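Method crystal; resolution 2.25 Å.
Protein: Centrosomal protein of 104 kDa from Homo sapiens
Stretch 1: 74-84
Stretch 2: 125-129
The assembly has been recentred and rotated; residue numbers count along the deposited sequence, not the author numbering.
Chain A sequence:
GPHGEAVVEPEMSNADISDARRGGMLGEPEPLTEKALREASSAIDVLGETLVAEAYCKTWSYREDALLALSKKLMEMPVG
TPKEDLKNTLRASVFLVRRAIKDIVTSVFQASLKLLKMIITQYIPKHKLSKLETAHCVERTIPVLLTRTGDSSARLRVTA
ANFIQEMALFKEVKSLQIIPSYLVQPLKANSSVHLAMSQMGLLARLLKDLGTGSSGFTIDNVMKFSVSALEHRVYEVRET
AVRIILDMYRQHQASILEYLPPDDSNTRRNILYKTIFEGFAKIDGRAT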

ATOM      1  N   LEU A  74     -22.532   0.412   7.507  1.00 69.57           N
ATOM      2  CA  LEU A  74     -21.698  -0.675   8.036  1.00 70.04           C
ATOM      3  C   LEU A  74     -21.720  -0.740   9.561  1.00 71.63           C
ATOM      4  O   LEU A  74     -21.860  -1.823  10.121  1.00 74.56           O
HETATM    5  N   MSE A  75     -21.594   0.411  10.218  1.00 72.53           N
HETATM    6  CA  MSE A  75     -21.544   0.466  11.689  1.00 75.38           C
HETATM    7  C   MSE A  75     -22.884   0.390  12.382  1.00 76.51           C
HETATM    8  O   MSE A  75     -22.927   0.179  13.592  1.00 75.11           O
ATOM      9  N   GLU A  76     -23.983   0.549  11.645  1.00 79.82           N
ATOM     10  CA  GLU A  76     -25.325   0.357  12.211  1.00 81.60           C
ATOM     11  C   GLU A  76     -25.796  -1.102  12.181  1.00 81.46           C
ATOM     12  O   GLU A  76     -26.830  -1.414  12.766  1.00 83.12           O
HETATM   13  N   MSE A  77     -25.056  -1.994  11.517  1.00 82.67           N
HETATM   14  CA  MSE A  77     -25.459  -3.402  11.440  1.00 85.33           C
HETATM   15  C   MSE A  77     -25.266  -4.059  12.788  1.00 84.79           C
HETATM   16  O   MSE A  77     -24.173  -3.985  13.352  1.00 80.53           O
ATOM     17  N   PRO A  78     -26.311  -4.707  13.315  1.00 87.24           N
ATOM     18  CA  PRO A  78     -26.254  -5.231  14.684  1.00 88.05           C
ATOM     19  C   PRO A  78     -25.286  -6.412  14.865  1.00 88.12           C
ATOM     20  O   PRO A  78     -24.989  -7.131  13.904  1.00 87.23           O
ATOM     21  N   VAL A  79     -24.791  -6.572  16.092  1.00 90.34           N
ATOM     22  CA  VAL A  79     -23.852  -7.670  16.459  1.00 93.28           C
ATOM     23  C   VAL A  79     -24.203  -9.102  16.021  1.00 94.71           C
ATOM     24  O   VAL A  79     -23.307  -9.848  15.622  1.00 94.26           O
ATOM     25  N   GLY A  80     -25.479  -9.482  16.092  1.00 95.91           N
ATOM     26  CA  GLY A  80     -25.929 -10.834  15.754  1.00 95.91           C
ATOM     27  C   GLY A  80     -26.222 -11.147  14.289  1.00 95.19           C
ATOM     28  O   GLY A  80     -26.649 -12.257  13.993  1.00 96.92           O
ATOM     29  N   THR A  81     -26.041 -10.177  13.385  1.00 91.76           N
ATOM     30  CA  THR A  81     -26.211 -10.368  11.927  1.00 88.45           C
ATOM     31  C   THR A  81     -25.432 -11.587  11.396  1.00 87.01           C
ATOM     32  O   THR A  81     -24.268 -11.756  11.754  1.00 85.85           O
ATOM     33  N   PRO A  82     -26.060 -12.426  10.536  1.00 86.81           N
ATOM     34  CA  PRO A  82     -25.357 -13.607   9.996  1.00 86.62           C
ATOM     35  C   PRO A  82     -23.993 -13.290   9.373  1.00 86.06           C
ATOM     36  O   PRO A  82     -23.859 -12.291   8.662  1.00 86.45           O
ATOM     37  N   LYS A  83     -23.002 -14.139   9.650  1.00 85.50           N
ATOM     38  CA  LYS A  83     -21.618 -13.915   9.203  1.00 86.48           C
ATOM     39  C   LYS A  83     -21.485 -13.721   7.697  1.00 84.60           C
ATOM     40  O   LYS A  83     -20.723 -12.860   7.259  1.00 85.84           O
ATOM     41  N   GLU A  84     -22.227 -14.504   6.920  1.00 81.28           N
ATOM     42  CA  GLU A  84     -22.159 -14.416   5.458  1.00 81.19           C
ATOM     43  C   GLU A  84     -22.667 -13.081   4.909  1.00 76.07           C
ATOM     44  O   GLU A  84     -22.122 -12.583   3.923  1.00 73.43           O
ATOM     45  N   PRO A 125     -13.156  -6.222  13.985  1.00 66.26           N
ATOM     46  CA  PRO A 125     -13.144  -6.601  15.416  1.00 67.30           C
ATOM     47  C   PRO A 125     -14.509  -6.582  16.130  1.00 67.38           C
ATOM     48  O   PRO A 125     -14.724  -7.395  17.031  1.00 69.09           O
ATOM     49  N   LYS A 126     -15.411  -5.683  15.737  1.00 67.69           N
ATOM     50  CA  LYS A 126     -16.775  -5.644  16.299  1.00 68.27           C
ATOM     51  C   LYS A 126     -17.541  -6.950  16.084  1.00 68.82           C
ATOM     52  O   LYS A 126     -18.203  -7.437  16.996  1.00 66.96           O
ATOM     53  N   HIS A 127     -17.441  -7.506  14.878  1.00 68.84           N
ATOM     54  CA  HIS A 127     -18.165  -8.725  14.511  1.00 68.12           C
ATOM     55  C   HIS A 127     -17.305  -9.992  14.602  1.00 69.35           C
ATOM     56  O   HIS A 127     -17.745 -11.064  14.176  1.00 67.32           O
ATOM     57  N   LYS A 128     -16.090  -9.861  15.148  1.00 69.77           N
ATOM     58  CA  LYS A 128     -15.164 -10.977  15.359  1.00 70.32           C
ATOM     59  C   LYS A 128     -14.920 -11.787  14.081  1.00 68.46           C
ATOM     60  O   LYS A 128     -14.977 -13.021  14.090  1.00 66.15           O
ATOM     61  N   LEU A 129     -14.663 -11.078  12.982  1.00 65.85           N
ATOM     62  CA  LEU A 129     -14.373 -11.713  11.695  1.00 64.53           C
ATOM     63  C   LEU A 129     -12.906 -12.126  11.662  1.00 62.29           C
ATOM     64  O   LEU A 129     -12.098 -11.666  12.471  1.00 58.45           O
TER

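The contact is small, with 366 Å² buried over both sides, and one direct hydrogen bond, a weak one, crosses it. Stretch 2 meets the loop of stretch 1 at the end of a helix.

P125 has its ring out of reach of stretch 1. P125 O accepts a weak backbone hydrogen bond from K128 N at 3.4 Å.

K126 does the most reaching. Its CA-to-CB bond points toward stretch 1, and the chain is extended, with chi1, chi2 and chi3 all t; chi4 lies off the wells at -98°. This carries NZ to the backbone of the loop. K126 NZ gives a weak hydrogen bond to M77 O at 3.1 Å. The aliphatic part of the lysine also packs. K126 CD lies 3.9 Å from M75 CE, the methyl of a selenomethionine. M75 starts away from stretch 2, but its m, m, m side chain brings its end back. On V79, rotamer m, CG1 lies 4.4 Å from K126 CE.

H127 is buried, and stretch 1 covers 73 Å² of it. Its CA-to-CB bond points sideways, but chi1 m and chi2 -71° bring the ring to the loop. Three carbonyls lie at the ring edge, near its plane. H127 CE1 is 3.5 Å from M77 O and 3.5 Å from P78 O, while H127 ND1 is 3.9 Å from V79 O. ND1 is buried by the contact and has no partner in the model. P78 O is engaged within its own stretch, accepting from T81 OG1 at 2.6 Å and from T81 N at 3.3 Å, in the type I turn from P78 to T81.

Water 1 joins K126 and H127 to the loop and the helix end of stretch 1. The O of water 1 donates to L74 O at 2.7 Å and to M77 O at 2.9 Å, and accepts from K126 NZ at 2.7 Å. H127 NE2 also bonds to the O of water 1, at 2.7 Å. The M77 side chain is m, t with chi3 at 112°, and its end leads away. The polar contacts of M77 are made by its backbone O.

K128 has phi/psi of 53/47. Its side chain, chi1 m and chi2 t, leads away at its end. Its backbone O makes the contact with K83. K83 is m, t, t, t and its end comes nearer, with K83 CE 4.5 Å from K128 O. Water 2 bridges them: the O of water 2 donates to K128 O at 3.0 Å and accepts a weak bond from K83 NZ at 3.2 Å.

L129, chi1 m and chi2 p, swings its end nearer, but L129 CD1 stays 5.1 Å from K83 CG.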

ATOM      1  CB  LEU A  74     -20.245  -0.572   7.542  1.00 68.92           C
ATOM      2  CG  LEU A  74     -19.967  -0.923   6.076  1.00 68.39           C
ATOM      3  CD1 LEU A  74     -18.543  -0.592   5.661  1.00 69.47           C
ATOM      4  CD2 LEU A  74     -20.220  -2.388   5.839  1.00 68.23           C
HETATM    5  CB  MSE A  75     -20.791   1.716  12.148  1.00 76.80           C
HETATM    6  CG  MSE A  75     -19.313   1.669  11.754  1.00 77.98           C
HETATM    7 SE   MSE A  75     -18.371   0.016  12.317  1.00 82.19          SE
HETATM    8  CE  MSE A  75     -18.442   0.334  14.261  1.00 80.45           C
ATOM      9  CB  GLU A  76     -26.353   1.245  11.497  1.00 83.17           C
ATOM     10  CG  GLU A  76     -26.194   2.727  11.801  1.00 86.16           C
ATOM     11  CD  GLU A  76     -27.150   3.612  11.012  1.00 90.51           C
ATOM     12  OE1 GLU A  76     -28.097   3.091  10.380  1.00 91.04           O
ATOM     13  OE2 GLU A  76     -26.955   4.847  11.030  1.00 93.14           O
HETATM   14  CB  MSE A  77     -24.676  -4.167  10.381  1.00 87.49           C
HETATM   15  CG  MSE A  77     -25.241  -3.850   9.006  1.00 90.30           C
HETATM   16 SE   MSE A  77     -23.979  -4.508   7.652  1.00 94.71          SE
HETATM   17  CE  MSE A  77     -25.127  -5.945   6.945  1.00 94.99           C
ATOM     18  CB  PRO A  78     -27.700  -5.662  14.951  1.00 88.77           C
ATOM     19  CG  PRO A  78     -28.243  -6.015  13.612  1.00 88.81           C
ATOM     20  CD  PRO A  78     -27.570  -5.088  12.638  1.00 88.73           C
ATOM     21  CB  VAL A  79     -23.523  -7.680  17.985  1.00 93.47           C
ATOM     22  CG1 VAL A  79     -22.680  -6.466  18.361  1.00 93.46           C
ATOM     23  CG2 VAL A  79     -24.787  -7.750  18.843  1.00 94.38           C
ATOM     24  CB  THR A  81     -25.727  -9.118  11.146  1.00 88.58           C
ATOM     25  OG1 THR A  81     -26.251  -7.933  11.756  1.00 87.15           O
ATOM     26  CG2 THR A  81     -26.162  -9.157   9.674  1.00 88.68           C
ATOM     27  CB  PRO A  82     -26.318 -14.133   8.923  1.00 86.95           C
ATOM     28  CG  PRO A  82     -27.663 -13.691   9.372  1.00 87.64           C
ATOM     29  CD  PRO A  82     -27.465 -12.379  10.081  1.00 88.02           C
ATOM     30  CB  LYS A  83     -20.689 -15.054   9.649  1.00 89.48           C
ATOM     31  CG  LYS A  83     -20.069 -14.840  11.018  1.00 94.30           C
ATOM     32  CD  LYS A  83     -19.053 -15.923  11.347  1.00 96.78           C
ATOM     33  CE  LYS A  83     -18.347 -15.637  12.664  1.00 97.72           C
ATOM     34  NZ  LYS A  83     -17.867 -16.889  13.311  1.00 99.55           N
ATOM     35  CB  GLU A  84     -22.892 -15.590   4.792  1.00 83.79           C
ATOM     36  CG  GLU A  84     -22.137 -16.910   4.888  1.00 87.23           C
ATOM     37  CD  GLU A  84     -20.827 -16.910   4.110  1.00 89.06           C
ATOM     38  OE1 GLU A  84     -20.854 -16.649   2.886  1.00 88.81           O
ATOM     39  OE2 GLU A  84     -19.765 -17.169   4.723  1.00 91.02           O
ATOM     40  CB  PRO A 125     -12.177  -5.588  16.054  1.00 66.77           C
ATOM     41  CG  PRO A 125     -11.993  -4.508  15.046  1.00 67.32           C
ATOM     42  CD  PRO A 125     -12.188  -5.144  13.707  1.00 66.16           C
ATOM     43  CB  LYS A 126     -17.573  -4.474  15.705  1.00 69.60           C
ATOM     44  CG  LYS A 126     -19.050  -4.415  16.085  1.00 70.10           C
ATOM     45  CD  LYS A 126     -19.568  -2.983  16.044  1.00 70.58           C
ATOM     46  CE  LYS A 126     -21.042  -2.883  16.400  1.00 70.78           C
ATOM     47  NZ  LYS A 126     -21.909  -2.804  15.195  1.00 70.51           N
ATOM     48  CB  HIS A 127     -18.754  -8.569  13.107  1.00 67.29           C
ATOM     49  CG  HIS A 127     -19.723  -7.437  12.985  1.00 67.45           C
ATOM     50  ND1 HIS A 127     -20.975  -7.467  13.555  1.00 67.44           N
ATOM     51  CD2 HIS A 127     -19.621  -6.239  12.363  1.00 69.40           C
ATOM     52  CE1 HIS A 127     -21.606  -6.337  13.289  1.00 68.59           C
ATOM     53  NE2 HIS A 127     -20.806  -5.574  12.567  1.00 69.42           N
ATOM     54  CB  LYS A 128     -15.659 -11.873  16.499  1.00 73.20           C
ATOM     55  CG  LYS A 128     -15.959 -11.124  17.794  1.00 77.52           C
ATOM     56  CD  LYS A 128     -16.060 -12.087  18.979  1.00 81.71           C
ATOM     57  CE  LYS A 128     -17.102 -11.691  20.031  1.00 84.05           C
ATOM     58  NZ  LYS A 128     -16.507 -11.091  21.269  1.00 85.74           N
ATOM     59  CB  LEU A 129     -14.726 -10.799  10.503  1.00 66.45           C
ATOM     60  CG  LEU A 129     -16.200 -10.763  10.031  1.00 68.72           C
ATOM     61  CD1 LEU A 129     -17.105 -10.667  11.242  1.00 69.14           C
ATOM     62  CD2 LEU A 129     -16.607  -9.726   8.978  1.00 69.74           C
TER
HETATM   63  O   HOH W   1     -21.561  -2.945  12.505  1.00 66.78           O
HETATM   64  O   HOH W   2     -16.961 -14.731  15.503  1.00 56.80           O